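Local coordinates for uncharacterized protein (Photobacterium profundum, PDB 3R87), which probably hydrolyses acyl thioesters as a hot-dog-fold thioesterase of the 4-hydroxybenzoyl-CoA thioesterase family, at residues 6-11 with 77-82; 31-36 with 92-97. All coordinates share one frame; numbering follows the deposited sequence. Where two conformers were deposited one is given.

Contact 1 of 2, residues 6-11 with 77-82; sequences IYHHPV and DIRTSF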
loop_
_atom_site.group_PDB
_atom_site.type_symbol
_atom_site.label_atom_id
_atom_site.label_comp_id
_atom_site.label_asym_id
_atom_site.label_seq_id
_atom_site.Cartn_x
_atom_site.Cartn_y
_atom_site.Cartn_z
ATOM N N ILE A 6 -27.847 1.743 7.359
ATOM C CA ILE A 6 -26.423 1.785 7.598
ATOM C C ILE A 6 -25.882 0.369 7.777
ATOM O O ILE A 6 -26.385 -0.404 8.567
ATOM C CB ILE A 6 -26.077 2.694 8.759
ATOM C CG1 ILE A 6 -26.497 4.149 8.449
ATOM C CG2 ILE A 6 -24.619 2.566 9.136
ATOM C CD1 ILE A 6 -26.316 5.153 9.591
ATOM N N TYR A 7 -24.874 0.028 7.005
ATOM C CA TYR A 7 -24.111 -1.212 7.121
ATOM C C TYR A 7 -22.850 -0.935 7.928
ATOM O O TYR A 7 -22.297 0.167 7.839
ATOM C CB TYR A 7 -23.720 -1.739 5.728
ATOM C CG TYR A 7 -24.920 -2.111 4.893
ATOM C CD1 TYR A 7 -25.333 -3.440 4.817
ATOM C CD2 TYR A 7 -25.632 -1.184 4.171
ATOM C CE1 TYR A 7 -26.468 -3.777 4.057
ATOM C CE2 TYR A 7 -26.775 -1.512 3.404
ATOM C CZ TYR A 7 -27.152 -2.797 3.353
ATOM O OH TYR A 7 -28.259 -3.135 2.613
ATOM N N HIS A 8 -22.377 -1.916 8.655
ATOM C CA HIS A 8 -21.228 -1.809 9.513
ATOM C C HIS A 8 -20.154 -2.798 9.082
ATOM O O HIS A 8 -20.465 -3.971 8.864
ATOM C CB HIS A 8 -21.633 -2.110 10.974
ATOM C CG HIS A 8 -22.633 -1.158 11.522
ATOM N ND1 HIS A 8 -22.287 -0.091 12.282
ATOM C CD2 HIS A 8 -23.996 -1.126 11.392
ATOM C CE1 HIS A 8 -23.391 0.598 12.622
ATOM N NE2 HIS A 8 -24.423 -0.020 12.081
ATOM N N HIS A 9 -18.896 -2.353 9.025
ATOM C CA HIS A 9 -17.767 -3.223 8.673
ATOM C C HIS A 9 -16.603 -2.824 9.508
ATOM O O HIS A 9 -16.168 -1.697 9.457
ATOM C CB HIS A 9 -17.436 -3.028 7.166
ATOM C CG HIS A 9 -16.192 -3.785 6.740
ATOM N ND1 HIS A 9 -16.128 -5.137 6.786
ATOM C CD2 HIS A 9 -14.927 -3.354 6.367
ATOM C CE1 HIS A 9 -14.880 -5.526 6.468
ATOM N NE2 HIS A 9 -14.153 -4.462 6.136
ATOM N N PRO A 10 -16.053 -3.738 10.306
ATOM C CA PRO A 10 -14.932 -3.367 11.179
ATOM C C PRO A 10 -13.631 -3.309 10.410
ATOM O O PRO A 10 -13.403 -4.121 9.513
ATOM C CB PRO A 10 -14.889 -4.500 12.207
ATOM C CG PRO A 10 -15.486 -5.684 11.459
ATOM C CD PRO A 10 -16.477 -5.163 10.525
ATOM N N VAL A 11 -12.756 -2.396 10.795
ATOM C CA VAL A 11 -11.406 -2.331 10.261
ATOM C C VAL A 11 -10.438 -2.130 11.407
ATOM O O VAL A 11 -10.536 -1.126 12.132
ATOM C CB VAL A 11 -11.244 -1.181 9.204
ATOM C CG1 VAL A 11 -9.752 -0.978 8.876
ATOM C CG2 VAL A 11 -12.051 -1.570 7.972
ATOM N N ASP A 77 -15.211 1.339 13.034
ATOM C CA ASP A 77 -16.401 0.895 12.314
ATOM C C ASP A 77 -16.537 1.716 11.056
ATOM O O ASP A 77 -16.619 2.946 11.123
ATOM C CB ASP A 77 -17.630 1.082 13.203
ATOM C CG ASP A 77 -18.892 0.448 12.667
ATOM O OD1 ASP A 77 -18.848 -0.358 11.742
ATOM O OD2 ASP A 77 -19.966 0.787 13.225
ATOM N N ILE A 78 -16.548 1.054 9.903
ATOM C CA ILE A 78 -16.875 1.712 8.649
ATOM C C ILE A 78 -18.392 1.598 8.480
ATOM O O ILE A 78 -18.922 0.495 8.478
ATOM C CB ILE A 78 -16.154 1.097 7.439
ATOM C CG1 ILE A 78 -14.683 0.870 7.681
ATOM C CG2 ILE A 78 -16.485 1.898 6.212
ATOM C CD1 ILE A 78 -13.970 2.121 7.949
ATOM N N ARG A 79 -19.050 2.739 8.355
ATOM C CA ARG A 79 -20.523 2.796 8.311
ATOM C C ARG A 79 -20.916 3.296 6.948
ATOM O O ARG A 79 -20.525 4.422 6.552
ATOM C CB ARG A 79 -21.011 3.697 9.426
ATOM C CG ARG A 79 -20.638 3.176 10.788
ATOM C CD ARG A 79 -21.248 3.970 11.920
ATOM N NE ARG A 79 -20.843 3.429 13.190
ATOM C CZ ARG A 79 -21.092 4.023 14.353
ATOM N NH1 ARG A 79 -21.737 5.215 14.356
ATOM N NH2 ARG A 79 -20.675 3.473 15.467
ATOM N N THR A 80 -21.705 2.513 6.224
ATOM C CA THR A 80 -21.970 2.742 4.817
ATOM C C THR A 80 -23.463 2.715 4.529
ATOM O O THR A 80 -24.159 1.806 4.984
ATOM C CB THR A 80 -21.307 1.616 3.986
ATOM O OG1 THR A 80 -19.891 1.670 4.180
ATOM C CG2 THR A 80 -21.584 1.707 2.504
ATOM N N SER A 81 -23.934 3.636 3.723
ATOM C CA SER A 81 -25.243 3.544 3.123
ATOM C C SER A 81 -25.142 3.872 1.642
ATOM O O SER A 81 -24.151 4.461 1.189
ATOM C CB SER A 81 -26.270 4.463 3.812
ATOM O OG SER A 81 -25.873 5.788 3.630
ATOM N N PHE A 82 -26.142 3.482 0.859
ATOM C CA PHE A 82 -26.190 3.744 -0.571
ATOM C C PHE A 82 -27.517 4.219 -0.982
ATOM O O PHE A 82 -28.556 3.932 -0.345
ATOM C CB PHE A 82 -25.776 2.503 -1.461
ATOM C CG PHE A 82 -26.716 1.365 -1.368
ATOM C CD1 PHE A 82 -26.569 0.290 -0.438
ATOM C CD2 PHE A 82 -27.829 1.317 -2.249
ATOM C CE1 PHE A 82 -27.469 -0.749 -0.379
ATOM C CE2 PHE A 82 -28.733 0.266 -2.122
ATOM C CZ PHE A 82 -28.539 -0.811 -1.202
#

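Contact 2 of 2, residues 31-36 with 92-97; sequences KYFERA and WRQEVW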
loop_
_atom_site.group_PDB
_atom_site.type_symbol
_atom_site.label_atom_id
_atom_site.label_comp_id
_atom_site.label_asym_id
_atom_site.label_seq_id
_atom_site.Cartn_x
_atom_site.Cartn_y
_atom_site.Cartn_z
ATOM N N LYS A 31 -9.283 2.855 0.859
ATOM C CA LYS A 31 -9.220 1.386 0.808
ATOM C C LYS A 31 -10.308 0.773 1.714
ATOM O O LYS A 31 -10.976 -0.192 1.325
ATOM C CB LYS A 31 -7.840 0.883 1.273
ATOM C CG LYS A 31 -6.721 1.338 0.413
ATOM C CD LYS A 31 -5.370 0.877 0.939
ATOM C CE LYS A 31 -4.230 1.383 0.019
ATOM N NZ LYS A 31 -2.956 0.574 0.126
ATOM N N TYR A 32 -10.419 1.314 2.941
ATOM C CA TYR A 32 -11.387 0.753 3.867
ATOM C C TYR A 32 -12.806 0.931 3.324
ATOM O O TYR A 32 -13.639 0.048 3.482
ATOM C CB TYR A 32 -11.296 1.449 5.216
ATOM C CG TYR A 32 -9.890 1.483 5.827
ATOM C CD1 TYR A 32 -8.884 0.561 5.498
ATOM C CD2 TYR A 32 -9.589 2.501 6.712
ATOM C CE1 TYR A 32 -7.612 0.714 6.022
ATOM C CE2 TYR A 32 -8.315 2.655 7.254
ATOM C CZ TYR A 32 -7.321 1.752 6.867
ATOM O OH TYR A 32 -6.067 1.969 7.354
ATOM N N PHE A 33 -13.068 2.083 2.680
ATOM C CA PHE A 33 -14.360 2.307 2.084
ATOM C C PHE A 33 -14.631 1.303 0.977
ATOM O O PHE A 33 -15.749 0.822 0.833
ATOM C CB PHE A 33 -14.496 3.724 1.605
ATOM C CG PHE A 33 -14.603 4.780 2.667
ATOM C CD1 PHE A 33 -14.861 4.491 4.003
ATOM C CD2 PHE A 33 -14.516 6.123 2.322
ATOM C CE1 PHE A 33 -15.056 5.468 4.948
ATOM C CE2 PHE A 33 -14.703 7.118 3.292
ATOM C CZ PHE A 33 -14.959 6.799 4.601
ATOM N N GLU A 34 -13.602 0.980 0.168
ATOM C CA GLU A 34 -13.734 -0.014 -0.879
ATOM C C GLU A 34 -14.117 -1.376 -0.279
ATOM O O GLU A 34 -15.040 -2.036 -0.787
ATOM C CB GLU A 34 -12.456 -0.088 -1.706
ATOM C CG GLU A 34 -12.607 -0.825 -3.011
ATOM C CD GLU A 34 -12.679 -2.371 -2.899
ATOM O OE1 GLU A 34 -12.043 -2.937 -2.060
ATOM O OE2 GLU A 34 -13.353 -3.026 -3.723
ATOM N N ARG A 35 -13.428 -1.796 0.778
ATOM C CA ARG A 35 -13.739 -3.071 1.404
ATOM C C ARG A 35 -15.192 -3.094 1.824
ATOM O O ARG A 35 -15.916 -4.078 1.653
ATOM C CB ARG A 35 -12.868 -3.298 2.641
ATOM C CG ARG A 35 -11.379 -3.337 2.399
ATOM C CD ARG A 35 -10.664 -3.505 3.719
ATOM N NE ARG A 35 -9.250 -3.212 3.603
ATOM C CZ ARG A 35 -8.421 -3.069 4.626
ATOM N NH1 ARG A 35 -8.882 -3.263 5.867
ATOM N NH2 ARG A 35 -7.185 -2.676 4.416
ATOM N N ALA A 36 -15.628 -2.005 2.470
ATOM C CA ALA A 36 -16.968 -1.952 3.025
ATOM C C ALA A 36 -18.010 -2.027 1.908
ATOM O O ALA A 36 -19.065 -2.676 2.105
ATOM C CB ALA A 36 -17.108 -0.707 3.873
ATOM N N TRP A 92 -22.793 6.545 -2.507
ATOM C CA TRP A 92 -22.445 5.934 -1.245
ATOM C C TRP A 92 -22.084 7.013 -0.254
ATOM O O TRP A 92 -21.327 7.951 -0.585
ATOM C CB TRP A 92 -21.289 4.969 -1.414
ATOM C CG TRP A 92 -21.498 3.863 -2.386
ATOM C CD1 TRP A 92 -21.311 3.879 -3.729
ATOM C CD2 TRP A 92 -21.910 2.515 -2.074
ATOM N NE1 TRP A 92 -21.582 2.645 -4.248
ATOM C CE2 TRP A 92 -21.939 1.777 -3.267
ATOM C CE3 TRP A 92 -22.187 1.840 -0.865
ATOM C CZ2 TRP A 92 -22.243 0.396 -3.310
ATOM C CZ3 TRP A 92 -22.493 0.498 -0.901
ATOM C CH2 TRP A 92 -22.551 -0.191 -2.105
ATOM N N ARG A 93 -22.577 6.909 0.976
ATOM C CA ARG A 93 -22.128 7.688 2.098
ATOM C C ARG A 93 -21.350 6.745 2.993
ATOM O O ARG A 93 -21.911 5.729 3.430
ATOM C CB ARG A 93 -23.309 8.312 2.854
ATOM C CG ARG A 93 -22.909 9.013 4.129
ATOM C CD ARG A 93 -22.140 10.269 3.848
ATOM N NE ARG A 93 -21.957 11.049 5.058
ATOM C CZ ARG A 93 -21.968 12.372 5.091
ATOM N NH1 ARG A 93 -21.951 13.130 3.967
ATOM N NH2 ARG A 93 -21.882 12.933 6.282
ATOM N N GLN A 94 -20.092 7.049 3.303
ATOM C CA GLN A 94 -19.265 6.173 4.074
ATOM C C GLN A 94 -18.548 6.951 5.134
ATOM O O GLN A 94 -18.060 8.075 4.877
ATOM C CB GLN A 94 -18.291 5.365 3.201
ATOM C CG GLN A 94 -19.028 4.621 2.101
ATOM C CD GLN A 94 -18.154 3.622 1.400
ATOM O OE1 GLN A 94 -17.607 3.924 0.326
ATOM N NE2 GLN A 94 -17.961 2.464 2.008
ATOM N N GLU A 95 -18.447 6.411 6.345
ATOM C CA GLU A 95 -17.859 7.108 7.445
ATOM C C GLU A 95 -17.010 6.176 8.282
ATOM O O GLU A 95 -17.385 5.031 8.518
ATOM C CB GLU A 95 -18.931 7.737 8.362
ATOM C CG GLU A 95 -19.829 8.710 7.575
ATOM C CD GLU A 95 -20.873 9.404 8.386
ATOM O OE1 GLU A 95 -21.009 9.117 9.612
ATOM O OE2 GLU A 95 -21.593 10.255 7.800
ATOM N N VAL A 96 -15.859 6.664 8.746
ATOM C CA VAL A 96 -15.033 5.928 9.710
ATOM C C VAL A 96 -15.312 6.448 11.090
ATOM O O VAL A 96 -15.155 7.651 11.348
ATOM C CB VAL A 96 -13.519 6.183 9.406
ATOM C CG1 VAL A 96 -12.676 5.474 10.450
ATOM C CG2 VAL A 96 -13.154 5.833 7.997
ATOM N N TRP A 97 -15.703 5.536 12.001
ATOM C CA TRP A 97 -15.971 5.922 13.392
ATOM C C TRP A 97 -14.951 5.209 14.299
ATOM O O TRP A 97 -14.888 3.954 14.341
ATOM C CB TRP A 97 -17.404 5.482 13.777
ATOM C CG TRP A 97 -18.418 6.422 13.188
ATOM C CD1 TRP A 97 -18.752 6.570 11.872
ATOM C CD2 TRP A 97 -19.215 7.364 13.896
ATOM N NE1 TRP A 97 -19.720 7.540 11.735
ATOM C CE2 TRP A 97 -20.001 8.042 12.974
ATOM C CE3 TRP A 97 -19.317 7.706 15.272
ATOM C CZ2 TRP A 97 -20.923 9.038 13.340
ATOM C CZ3 TRP A 97 -20.229 8.660 15.635
ATOM C CH2 TRP A 97 -21.020 9.311 14.691
#

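Contact 1 of 2, residues 6-11 with 77-82
Tyr7, His8 and His9 pair with Thr80, Arg79 and Ile78 in an antiparallel strand contact that joins strand 7-12, near the start of the chain, to strand 75-85 of the sheet. Two hydrogen-bonded pairs carry it, Tyr7 with Thr80 and His9 with Ile78, each with a bond in both directions; Tyr7 N reaches Thr80 O at 2.8 Å in an almost straight line. Between them His8 and Arg79 form a non-hydrogen-bonded pair, where Arg79 CA approaches Tyr7 O to 3.2 Å as a CA-H...O contact.

The two faces differ in chemistry. On the one with His8, Asp77 and Arg79, the Asp77 carboxylate is the shared acceptor: its CG stands anti to the backbone N (chi1 -170°), and OD2 accepts from His8 ND1 at 2.7 Å through its syn lone pair. Imidazole and carboxylate lie nearly coplanar, 19° apart. Arg79 NE donates to the same oxygen from above the carboxylate plane, at 2.8 Å from Asp77 OD2, in a salt bridge. Two donors thus grip one oxygen, and the nearby guanidinium would be expected to favour the charged carboxylate.

The other face turns toward helix 28-41. There Tyr7 CE2 packs 3.9 Å from Phe82 CE1, while Tyr7 OH comes to the edge of the Phe82 ring, likewise 3.9 Å from CE1. Ile78 and Thr80 touch Ala36. Such a curved antiparallel sheet, with one face laid against a long helix, is the hallmark of the hot-dog fold.

Contact 2 of 2, residues 31-36 with 92-97
The Phe33 ring presents one face to Gln94, whose CB sits over its centre, 3.6 Å from the centroid and only 9° off the normal, a clear CH-pi contact. Val96 CG2 approaches the same ring obliquely, 3.6 Å from CE1, the two side chains crossing at about a right angle. This is the helix-on-sheet core of the hot-dog fold: helix 28-41 lies against the concave face of the sheet, here over strand 89-97, with the short segment axes 9.2 Å apart at their closest.

Phe33 and Gln94 run past each other in opposite directions. In Gln94 chi1 (-54°) sets CG beside the backbone N; the chain runs on extended toward the helix, and OE1 ends 3.4 Å from Phe33 CB. Ala36 CB lies 3.8 Å from Gln94 NE2, and Val106 of the next strand touches both Phe33 and Val96. On the strand's other side Glu95 takes two nitrogens of Arg93 on OE2 and Trp97 NE1 on OE1.

The buried amide is well satisfied. Gln94 NE2 donates to the backbone oxygen Phe33 O at 3.0 Å, nearly straight at the hydrogen. The nitrogen stands well to the side of the carbonyl, with a C=O...N angle of 114°. NE2 is also hydrogen-bonded to Thr80 OG1 on the neighbouring strand, and OE1 accepts from Arg37 NH1.

How the contacts relate
Contact 1 pairs strand 7-12 with strand 75-85 and is partly buried; contact 2 sets helix 28-41 against strand 89-97 and is a buried contact near the centre of the chain. Strands 75-85 and 89-97 are sheet neighbours, so the two contacts adjoin, with Arg79 N and Glu95 O 2.8 Å apart, a probable hydrogen bond. Mostly main-chain bonds hold contact 1, with one side-chain bond beside them; contact 2 is made by side chains, one of them gripping a helix carbonyl. Charges gather on the face away from the helix, where Arg79 also makes a cation-pi contact with Trp97. On the helix side apolar contacts mix with polar groups, among them the Gln94 amide.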